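Lectin (Lotus tetragonolobus, PDB 2EIG) probably binds L-fucosyl-containing sugars, as a seed lectin of the legume lectin family that carries calcium and manganese ions. Local coordinates at residues A[12-20]-A[38-46]; A[27-38]-A[208-219]. One frame throughout, in Å; residues are numbered along the deposited sequence.

Contact 1 of 2, residues A[12-20]-A[38-46]; sequences GSLIFQGDA and RTTSHALYA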
loop_
_atom_site.group_PDB
_atom_site.type_symbol
_atom_site.label_atom_id
_atom_site.label_comp_id
_atom_site.label_asym_id
_atom_site.label_seq_id
_atom_site.Cartn_x
_atom_site.Cartn_y
_atom_site.Cartn_z
ATOM N N GLY A 12 15.565 8.956 33.782
ATOM C CA GLY A 12 14.299 8.265 33.990
ATOM C C GLY A 12 13.256 8.312 32.870
ATOM O O GLY A 12 12.152 7.817 33.031
ATOM N N SER A 13 13.579 8.936 31.747
ATOM C CA SER A 13 12.664 8.986 30.613
ATOM C C SER A 13 12.650 7.616 29.874
ATOM O O SER A 13 11.688 7.292 29.233
ATOM C CB SER A 13 13.055 10.119 29.658
ATOM O OG SER A 13 14.306 9.822 29.026
ATOM N N LEU A 14 13.723 6.836 29.975
ATOM C CA LEU A 14 13.775 5.498 29.346
ATOM C C LEU A 14 13.825 4.364 30.373
ATOM O O LEU A 14 14.183 4.573 31.532
ATOM C CB LEU A 14 14.980 5.363 28.365
ATOM C CG LEU A 14 15.151 6.349 27.204
ATOM C CD1 LEU A 14 16.459 6.007 26.391
ATOM C CD2 LEU A 14 13.946 6.349 26.259
ATOM N N ILE A 15 13.469 3.165 29.910
ATOM C CA ILE A 15 13.633 1.940 30.654
ATOM C C ILE A 15 14.736 1.147 29.962
ATOM O O ILE A 15 14.709 0.955 28.736
ATOM C CB ILE A 15 12.338 1.084 30.684
ATOM C CG1 ILE A 15 11.188 1.850 31.393
ATOM C CG2 ILE A 15 12.609 -0.292 31.322
ATOM C CD1 ILE A 15 9.787 1.238 31.097
ATOM N N PHE A 16 15.728 0.748 30.742
ATOM C CA PHE A 16 16.811 -0.067 30.224
ATOM C C PHE A 16 16.710 -1.457 30.784
ATOM O O PHE A 16 16.485 -1.618 31.986
ATOM C CB PHE A 16 18.146 0.532 30.636
ATOM C CG PHE A 16 18.298 1.923 30.247
ATOM C CD1 PHE A 16 18.891 2.248 29.044
ATOM C CD2 PHE A 16 17.853 2.947 31.092
ATOM C CE1 PHE A 16 19.025 3.557 28.664
ATOM C CE2 PHE A 16 17.993 4.269 30.726
ATOM C CZ PHE A 16 18.593 4.577 29.510
ATOM N N GLN A 17 16.853 -2.451 29.906
ATOM C CA GLN A 17 16.745 -3.854 30.277
ATOM C C GLN A 17 17.929 -4.539 29.668
ATOM O O GLN A 17 18.426 -4.113 28.624
ATOM C CB GLN A 17 15.447 -4.499 29.787
ATOM C CG GLN A 17 14.210 -3.599 30.046
ATOM C CD GLN A 17 12.915 -4.331 29.843
ATOM O OE1 GLN A 17 11.812 -3.800 30.086
ATOM N NE2 GLN A 17 13.023 -5.575 29.401
ATOM N N GLY A 18 18.404 -5.550 30.369
ATOM C CA GLY A 18 19.583 -6.293 29.996
ATOM C C GLY A 18 20.807 -5.396 29.934
ATOM O O GLY A 18 21.082 -4.601 30.858
ATOM N N ASP A 19 21.518 -5.517 28.814
ATOM C CA ASP A 19 22.825 -4.867 28.614
ATOM C C ASP A 19 22.767 -3.452 28.076
ATOM O O ASP A 19 23.801 -2.870 27.723
ATOM C CB ASP A 19 23.735 -5.808 27.807
ATOM C CG ASP A 19 24.026 -7.085 28.597
ATOM O OD1 ASP A 19 23.590 -8.191 28.255
ATOM O OD2 ASP A 19 24.590 -6.948 29.669
ATOM N N ALA A 20 21.567 -2.867 28.039
ATOM C CA ALA A 20 21.457 -1.494 27.564
ATOM C C ALA A 20 21.845 -0.502 28.667
ATOM O O ALA A 20 21.343 -0.608 29.767
ATOM C CB ALA A 20 20.049 -1.196 27.064
ATOM N N ARG A 38 27.276 -13.037 24.785
ATOM C CA ARG A 38 25.907 -12.835 24.351
ATOM C C ARG A 38 25.284 -11.717 25.152
ATOM O O ARG A 38 25.308 -11.697 26.398
ATOM C CB ARG A 38 25.064 -14.093 24.572
ATOM C CG ARG A 38 25.590 -15.314 23.809
ATOM C CD ARG A 38 24.830 -16.540 24.177
ATOM N NE ARG A 38 25.294 -17.675 23.378
ATOM C CZ ARG A 38 24.908 -18.938 23.555
ATOM N NH1 ARG A 38 24.041 -19.247 24.514
ATOM N NH2 ARG A 38 25.379 -19.905 22.747
ATOM N N THR A 39 24.710 -10.763 24.451
ATOM C CA THR A 39 23.964 -9.763 25.167
ATOM C C THR A 39 22.589 -9.633 24.557
ATOM O O THR A 39 22.384 -9.926 23.411
ATOM C CB THR A 39 24.668 -8.371 25.176
ATOM O OG1 THR A 39 24.785 -7.910 23.822
ATOM C CG2 THR A 39 26.045 -8.459 25.864
ATOM N N THR A 40 21.663 -9.194 25.383
ATOM C CA THR A 40 20.395 -8.691 24.927
ATOM C C THR A 40 20.184 -7.409 25.670
ATOM O O THR A 40 20.391 -7.371 26.871
ATOM C CB THR A 40 19.248 -9.642 25.267
ATOM O OG1 THR A 40 19.570 -10.923 24.721
ATOM C CG2 THR A 40 17.906 -9.112 24.696
ATOM N N SER A 41 19.728 -6.394 24.940
ATOM C CA SER A 41 19.481 -5.061 25.445
ATOM C C SER A 41 18.180 -4.538 24.884
ATOM O O SER A 41 17.967 -4.587 23.663
ATOM C CB SER A 41 20.576 -4.116 24.890
ATOM O OG SER A 41 21.853 -4.561 25.314
ATOM N N HIS A 42 17.375 -3.965 25.770
ATOM C CA HIS A 42 16.186 -3.210 25.448
ATOM C C HIS A 42 16.359 -1.815 26.010
ATOM O O HIS A 42 16.887 -1.654 27.088
ATOM C CB HIS A 42 14.989 -3.852 26.123
ATOM C CG HIS A 42 14.417 -4.978 25.335
ATOM N ND1 HIS A 42 13.096 -5.352 25.429
ATOM C CD2 HIS A 42 14.961 -5.727 24.352
ATOM C CE1 HIS A 42 12.869 -6.335 24.572
ATOM N NE2 HIS A 42 13.984 -6.574 23.902
ATOM N N ALA A 43 15.942 -0.817 25.261
ATOM C CA ALA A 43 15.900 0.556 25.759
ATOM C C ALA A 43 14.578 1.088 25.238
ATOM O O ALA A 43 14.385 1.266 24.012
ATOM C CB ALA A 43 17.068 1.381 25.220
ATOM N N LEU A 44 13.651 1.291 26.162
ATOM C CA LEU A 44 12.284 1.666 25.788
ATOM C C LEU A 44 12.011 3.063 26.269
ATOM O O LEU A 44 12.443 3.443 27.364
ATOM C CB LEU A 44 11.283 0.722 26.457
ATOM C CG LEU A 44 11.543 -0.783 26.233
ATOM C CD1 LEU A 44 10.383 -1.544 26.839
ATOM C CD2 LEU A 44 11.680 -1.133 24.747
ATOM N N TYR A 45 11.235 3.814 25.505
ATOM C CA TYR A 45 10.639 4.994 26.065
ATOM C C TYR A 45 9.826 4.552 27.310
ATOM O O TYR A 45 9.103 3.551 27.270
ATOM C CB TYR A 45 9.783 5.736 25.046
ATOM C CG TYR A 45 9.211 7.021 25.570
ATOM C CD1 TYR A 45 10.059 8.057 26.040
ATOM C CD2 TYR A 45 7.824 7.232 25.566
ATOM C CE1 TYR A 45 9.525 9.245 26.511
ATOM C CE2 TYR A 45 7.273 8.440 26.040
ATOM C CZ TYR A 45 8.132 9.415 26.518
ATOM O OH TYR A 45 7.629 10.591 26.958
ATOM N N ALA A 46 9.953 5.296 28.413
ATOM C CA ALA A 46 9.362 4.816 29.667
ATOM C C ALA A 46 7.860 5.068 29.872
ATOM O O ALA A 46 7.340 4.787 30.941
ATOM C CB ALA A 46 10.172 5.327 30.858
#
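Ile15 and Leu44 face each other as a hydrogen-bonded pair between strands 14-18 and 39-45, and their reciprocal backbone bonds, Ile15 N to Leu44 O and Leu44 N to Ile15 O, are both 2.8 Å long. The pattern repeats at Gln17 and His42, the signature of an antiparallel ladder. Non-hydrogen-bonded pairs alternate with these, and there CA-H...O contacts fill in, as from Ala43 CA to Ile15 O at 3.2 Å. Ala46 N and Asp19 N, donating to Ser13 O and Thr40 O, extend the ladder at its two ends.

The tightly packed side carries the buried Leu14, Ala20, Ser41 and Ala43. A type II' turn from Gln17 to Ala20 reverses segment 12-20 and brings Ala20 CB to 3.2 Å from His42 O and 3.7 Å from Ser41 CB. Leu14 drops CD2 onto the backbone at Tyr45 CA (3.6 Å) and meets the edge of the Tyr45 ring near its plane. With CG anti to the backbone N (chi1 -176°), the Tyr45 ring runs out past Ser13 O, its CD1 3.7 Å away, and stacks with Phe3.

On the face of Ile15, Gln17, His42 and Leu44 the side chains of the edge strand, Ile15 and Gln17, are partly exposed and touch more loosely. Ile15 lays CG1 alongside Ala46 CB, 3.7 Å away, while the extended Gln17 crosses His42, its amide 28° from the plane of the imidazole. His42 turns its ring end away from Gln17, and its NE2 donates to Gly103 O.

This antiparallel pair belongs to the seven-stranded sheet of the legume lectin sandwich: 14-18 is an outermost strand within the chain, 39-50 is held on its other side by strand 199-208, and Leu14 and Tyr45 reach Trp221 of strand 214-226.

Contact 2 of 2, residues A[27-38]-A[208-219]; sequences RLAMPTDPLVNR and TWNPERERHDIY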
loop_
_atom_site.group_PDB
_atom_site.type_symbol
_atom_site.label_atom_id
_atom_site.label_comp_id
_atom_site.label_asym_id
_atom_site.label_seq_id
_atom_site.Cartn_x
_atom_site.Cartn_y
_atom_site.Cartn_z
ATOM N N ARG A 27 25.707 8.494 24.837
ATOM C CA ARG A 27 25.196 7.596 23.799
ATOM C C ARG A 27 24.476 6.389 24.399
ATOM O O ARG A 27 24.712 6.032 25.549
ATOM C CB ARG A 27 26.247 7.306 22.702
ATOM C CG ARG A 27 27.161 6.143 22.873
ATOM C CD ARG A 27 28.463 6.481 22.101
ATOM N NE ARG A 27 29.010 5.373 21.298
ATOM C CZ ARG A 27 29.959 5.504 20.356
ATOM N NH1 ARG A 27 30.383 4.433 19.665
ATOM N NH2 ARG A 27 30.490 6.705 20.094
ATOM N N LEU A 28 23.529 5.830 23.656
ATOM C CA LEU A 28 22.802 4.679 24.115
ATOM C C LEU A 28 23.466 3.401 23.582
ATOM O O LEU A 28 23.425 3.118 22.383
ATOM C CB LEU A 28 21.321 4.785 23.705
ATOM C CG LEU A 28 20.494 3.500 23.934
ATOM C CD1 LEU A 28 20.565 2.951 25.394
ATOM C CD2 LEU A 28 19.057 3.821 23.510
ATOM N N ALA A 29 24.098 2.646 24.479
ATOM C CA ALA A 29 24.884 1.498 24.054
ATOM C C ALA A 29 24.120 0.194 24.285
ATOM O O ALA A 29 23.609 -0.071 25.375
ATOM C CB ALA A 29 26.181 1.463 24.723
ATOM N N MET A 30 24.062 -0.612 23.233
ATOM C CA MET A 30 23.227 -1.806 23.269
ATOM C C MET A 30 24.002 -2.850 22.473
ATOM O O MET A 30 23.759 -3.017 21.295
ATOM C CB MET A 30 21.876 -1.519 22.578
ATOM C CG MET A 30 21.054 -0.416 23.264
ATOM S SD MET A 30 19.541 -0.162 22.382
ATOM C CE MET A 30 18.608 -1.636 22.904
ATOM N N PRO A 31 24.919 -3.554 23.126
ATOM C CA PRO A 31 25.127 -3.479 24.584
ATOM C C PRO A 31 26.224 -2.506 25.003
ATOM O O PRO A 31 27.036 -2.038 24.194
ATOM C CB PRO A 31 25.610 -4.894 24.927
ATOM C CG PRO A 31 26.499 -5.232 23.753
ATOM C CD PRO A 31 25.860 -4.505 22.504
ATOM N N THR A 32 26.228 -2.205 26.294
ATOM C CA THR A 32 27.268 -1.400 26.860
ATOM C C THR A 32 28.665 -2.060 26.637
ATOM O O THR A 32 29.629 -1.379 26.295
ATOM C CB THR A 32 27.032 -1.240 28.341
ATOM O OG1 THR A 32 28.073 -0.416 28.860
ATOM C CG2 THR A 32 27.028 -2.578 29.043
ATOM N N ASP A 33 28.738 -3.377 26.800
ATOM C CA ASP A 33 29.985 -4.077 26.590
ATOM C C ASP A 33 29.818 -5.379 25.757
ATOM O O ASP A 33 29.401 -6.399 26.264
ATOM C CB ASP A 33 30.650 -4.366 27.952
ATOM C CG ASP A 33 32.028 -5.022 27.797
ATOM O OD1 ASP A 33 32.551 -5.582 28.789
ATOM O OD2 ASP A 33 32.553 -4.987 26.668
ATOM N N PRO A 34 30.180 -5.337 24.477
ATOM C CA PRO A 34 30.033 -6.544 23.676
ATOM C C PRO A 34 31.045 -7.664 24.052
ATOM O O PRO A 34 30.754 -8.830 23.802
ATOM C CB PRO A 34 30.188 -6.053 22.245
ATOM C CG PRO A 34 30.411 -4.630 22.296
ATOM C CD PRO A 34 30.717 -4.209 23.702
ATOM N N LEU A 35 32.159 -7.307 24.713
ATOM C CA LEU A 35 33.228 -8.260 25.093
ATOM C C LEU A 35 32.738 -9.371 25.984
ATOM O O LEU A 35 33.305 -10.466 26.016
ATOM C CB LEU A 35 34.389 -7.530 25.786
ATOM C CG LEU A 35 35.013 -6.414 24.964
ATOM C CD1 LEU A 35 36.086 -5.597 25.808
ATOM C CD2 LEU A 35 35.546 -6.953 23.595
ATOM N N VAL A 36 31.677 -9.055 26.707
ATOM C CA VAL A 36 30.992 -9.937 27.602
ATOM C C VAL A 36 30.637 -11.307 26.991
ATOM O O VAL A 36 30.724 -12.325 27.661
ATOM C CB VAL A 36 29.781 -9.158 28.172
ATOM C CG1 VAL A 36 28.459 -9.891 28.060
ATOM C CG2 VAL A 36 30.111 -8.702 29.608
ATOM N N ASN A 37 30.293 -11.292 25.713
ATOM C CA ASN A 37 29.699 -12.431 24.993
ATOM C C ASN A 37 28.233 -12.136 24.563
ATOM O O ASN A 37 28.011 -11.072 23.992
ATOM C CB ASN A 37 30.084 -13.830 25.601
ATOM C CG ASN A 37 28.924 -14.600 26.274
ATOM O OD1 ASN A 37 28.579 -15.725 25.852
ATOM N ND2 ASN A 37 28.393 -14.044 27.387
ATOM N N ARG A 38 27.276 -13.037 24.785
ATOM C CA ARG A 38 25.907 -12.835 24.351
ATOM C C ARG A 38 25.284 -11.717 25.152
ATOM O O ARG A 38 25.308 -11.697 26.398
ATOM C CB ARG A 38 25.064 -14.093 24.572
ATOM C CG ARG A 38 25.590 -15.314 23.809
ATOM C CD ARG A 38 24.830 -16.540 24.177
ATOM N NE ARG A 38 25.294 -17.675 23.378
ATOM C CZ ARG A 38 24.908 -18.938 23.555
ATOM N NH1 ARG A 38 24.041 -19.247 24.514
ATOM N NH2 ARG A 38 25.379 -19.905 22.747
ATOM N N THR A 208 23.778 -9.561 20.717
ATOM C CA THR A 208 25.069 -9.982 20.197
ATOM C C THR A 208 25.153 -11.444 20.641
ATOM O O THR A 208 24.377 -11.921 21.457
ATOM C CB THR A 208 26.225 -9.178 20.798
ATOM O OG1 THR A 208 26.193 -9.323 22.219
ATOM C CG2 THR A 208 26.137 -7.664 20.420
ATOM N N TRP A 209 26.099 -12.146 20.073
ATOM C CA TRP A 209 26.150 -13.573 20.239
ATOM C C TRP A 209 27.547 -13.911 20.816
ATOM O O TRP A 209 28.134 -13.121 21.578
ATOM C CB TRP A 209 25.845 -14.247 18.887
ATOM C CG TRP A 209 25.601 -15.698 18.951
ATOM C CD1 TRP A 209 26.295 -16.672 18.291
ATOM C CD2 TRP A 209 24.609 -16.370 19.733
ATOM N NE1 TRP A 209 25.812 -17.900 18.623
ATOM C CE2 TRP A 209 24.769 -17.751 19.502
ATOM C CE3 TRP A 209 23.582 -15.936 20.591
ATOM C CZ2 TRP A 209 23.918 -18.723 20.077
ATOM C CZ3 TRP A 209 22.776 -16.902 21.219
ATOM C CH2 TRP A 209 22.942 -18.278 20.942
ATOM N N ASN A 210 28.060 -15.082 20.474
ATOM C CA ASN A 210 29.370 -15.485 20.921
ATOM C C ASN A 210 29.732 -16.637 20.010
ATOM O O ASN A 210 29.054 -17.659 20.052
ATOM C CB ASN A 210 29.329 -15.923 22.395
ATOM C CG ASN A 210 30.714 -16.151 22.988
ATOM O OD1 ASN A 210 30.874 -16.186 24.218
ATOM N ND2 ASN A 210 31.723 -16.292 22.127
ATOM N N PRO A 211 30.787 -16.478 19.182
ATOM C CA PRO A 211 31.709 -15.302 19.075
ATOM C C PRO A 211 31.188 -14.008 18.442
ATOM O O PRO A 211 31.811 -12.976 18.613
ATOM C CB PRO A 211 32.816 -15.826 18.162
ATOM C CG PRO A 211 32.119 -16.897 17.303
ATOM C CD PRO A 211 31.192 -17.570 18.275
ATOM N N GLU A 212 30.108 -14.069 17.660
ATOM C CA GLU A 212 29.729 -12.975 16.776
ATOM C C GLU A 212 29.178 -11.834 17.639
ATOM O O GLU A 212 28.438 -12.067 18.561
ATOM C CB GLU A 212 28.646 -13.426 15.779
ATOM C CG GLU A 212 29.053 -14.342 14.601
ATOM C CD GLU A 212 28.963 -15.781 14.928
ATOM O OE1 GLU A 212 28.906 -16.139 16.117
ATOM O OE2 GLU A 212 28.939 -16.575 13.972
ATOM N N ARG A 213 29.502 -10.600 17.315
ATOM C CA ARG A 213 29.086 -9.486 18.167
ATOM C C ARG A 213 29.472 -8.206 17.501
ATOM O O ARG A 213 30.274 -8.187 16.575
ATOM C CB ARG A 213 29.741 -9.571 19.533
ATOM C CG ARG A 213 31.272 -9.331 19.478
ATOM C CD ARG A 213 31.825 -9.711 20.795
ATOM N NE ARG A 213 32.146 -11.134 20.804
ATOM C CZ ARG A 213 32.409 -11.818 21.912
ATOM N NH1 ARG A 213 32.299 -11.197 23.078
ATOM N NH2 ARG A 213 32.747 -13.114 21.852
ATOM N N GLU A 214 28.866 -7.131 17.958
ATOM C CA GLU A 214 29.194 -5.802 17.490
ATOM C C GLU A 214 28.628 -4.803 18.523
ATOM O O GLU A 214 27.795 -5.173 19.353
ATOM C CB GLU A 214 28.598 -5.540 16.098
ATOM C CG GLU A 214 27.103 -5.642 16.110
ATOM C CD GLU A 214 26.443 -5.555 14.755
ATOM O OE1 GLU A 214 27.091 -5.105 13.762
ATOM O OE2 GLU A 214 25.232 -5.918 14.713
ATOM N N ARG A 215 29.086 -3.558 18.470
ATOM C CA ARG A 215 28.422 -2.488 19.196
ATOM C C ARG A 215 27.181 -2.061 18.382
ATOM O O ARG A 215 27.193 -2.149 17.135
ATOM C CB ARG A 215 29.370 -1.292 19.361
ATOM C CG ARG A 215 30.701 -1.573 20.162
ATOM C CD ARG A 215 31.358 -0.293 20.700
ATOM N NE ARG A 215 30.415 0.446 21.549
ATOM C CZ ARG A 215 30.148 0.175 22.823
ATOM N NH1 ARG A 215 30.789 -0.791 23.472
ATOM N NH2 ARG A 215 29.233 0.909 23.457
ATOM N N HIS A 216 26.136 -1.608 19.082
ATOM C CA HIS A 216 25.038 -0.823 18.497
ATOM C C HIS A 216 24.863 0.356 19.403
ATOM O O HIS A 216 24.391 0.220 20.505
ATOM C CB HIS A 216 23.721 -1.601 18.439
ATOM C CG HIS A 216 23.899 -3.031 18.061
ATOM N ND1 HIS A 216 24.031 -4.020 19.005
ATOM C CD2 HIS A 216 24.028 -3.644 16.854
ATOM C CE1 HIS A 216 24.191 -5.191 18.404
ATOM N NE2 HIS A 216 24.166 -4.998 17.105
ATOM N N ASP A 217 25.313 1.508 18.936
ATOM C CA ASP A 217 25.347 2.697 19.758
ATOM C C ASP A 217 24.517 3.669 19.032
ATOM O O ASP A 217 24.764 3.980 17.851
ATOM C CB ASP A 217 26.756 3.256 19.857
ATOM C CG ASP A 217 27.691 2.307 20.503
ATOM O OD1 ASP A 217 28.803 2.141 19.961
ATOM O OD2 ASP A 217 27.308 1.713 21.541
ATOM N N ILE A 218 23.540 4.143 19.781
ATOM C CA ILE A 218 22.545 5.067 19.319
ATOM C C ILE A 218 22.902 6.403 19.908
ATOM O O ILE A 218 23.106 6.526 21.121
ATOM C CB ILE A 218 21.144 4.632 19.827
ATOM C CG1 ILE A 218 20.836 3.186 19.382
ATOM C CG2 ILE A 218 20.049 5.598 19.313
ATOM C CD1 ILE A 218 19.563 2.627 20.026
ATOM N N TYR A 219 22.893 7.413 19.047
ATOM C CA TYR A 219 23.352 8.728 19.390
ATOM C C TYR A 219 22.246 9.717 19.705
ATOM O O TYR A 219 22.469 10.695 20.425
ATOM C CB TYR A 219 24.180 9.270 18.252
ATOM C CG TYR A 219 25.313 8.343 17.913
ATOM C CD1 TYR A 219 25.507 7.932 16.629
ATOM C CD2 TYR A 219 26.171 7.851 18.926
ATOM C CE1 TYR A 219 26.540 7.063 16.306
ATOM C CE2 TYR A 219 27.206 6.971 18.627
ATOM C CZ TYR A 219 27.383 6.591 17.316
ATOM O OH TYR A 219 28.408 5.755 16.996
HETATM O O HOH W 1 27.039 -1.135 21.757
HETATM O O HOH W 2 27.859 -19.566 21.762
#
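An antiparallel strand pair that opens into a loop-to-loop contact joins 27-38 to 208-219, at one end of the legume lectin sandwich. Leu28 and Ile218 exchange backbone hydrogen bonds, with side chains side by side, Leu28 CD2 3.7 Å from Ile218 CD1.

On the face of Ala29 and Asp217, the Asp217 carboxylate is the hub of a salt-bridge network. Arg215 grips Asp217 side-on through NE and NH2, using the syn lone pair of OD1, while Arg27 NH1 reaches the same OD1 at 2.8 Å from above the carboxylate plane. The carboxylate probably offsets both positive charges. Tyr219 turns its ring edge, through CE2, to one face of the Arg27 guanidinium, ring and guanidinium planes 78° apart.

Met30 N still donates to His216 O; from the cis peptide before Pro31 onward side chains take over: His216 ND1 donates in its ring plane to Met30 O and its NE2 to Glu214 OE2, also hydrogen-bonded to Ser121 OG. Arg215 NH1 donates to Thr32 O at 3.1 Å, from above the carbonyl plane, and Arg213 NH1 binds Pro34 O at 2.9 Å. At the exposed end, the extended Arg38 carries its guanidinium flat over Trp209, centres 3.8 Å apart and planes at 12°, a cation-pi stack.

Strand 61-72 flanks 214-226 through Val70 and Ser71, while Met30 and Ile218 pack inward on Phe204 of strand 199-208 in the facing sheet.

From the N terminus, strand 14-18 comes first, and contact 1 closes a short loop when residues 38-46 return beside it. Within that loop lies 27-38, whose partner 208-219 lies 170 residues further along: contact 2 closes the long loop near the end of the chain. The two closures therefore cross, and Arg38 belongs to both. Contact 1 builds the edge of the seven-stranded sheet, whereas contact 2 builds part of the other sheet. They meet where Thr39 OG1 and Thr208 OG1 are probably hydrogen-bonded, where Asp19 O probably accepts from Thr32 N, and where Met30 CE packs on Ser41 O, tying the two layers together.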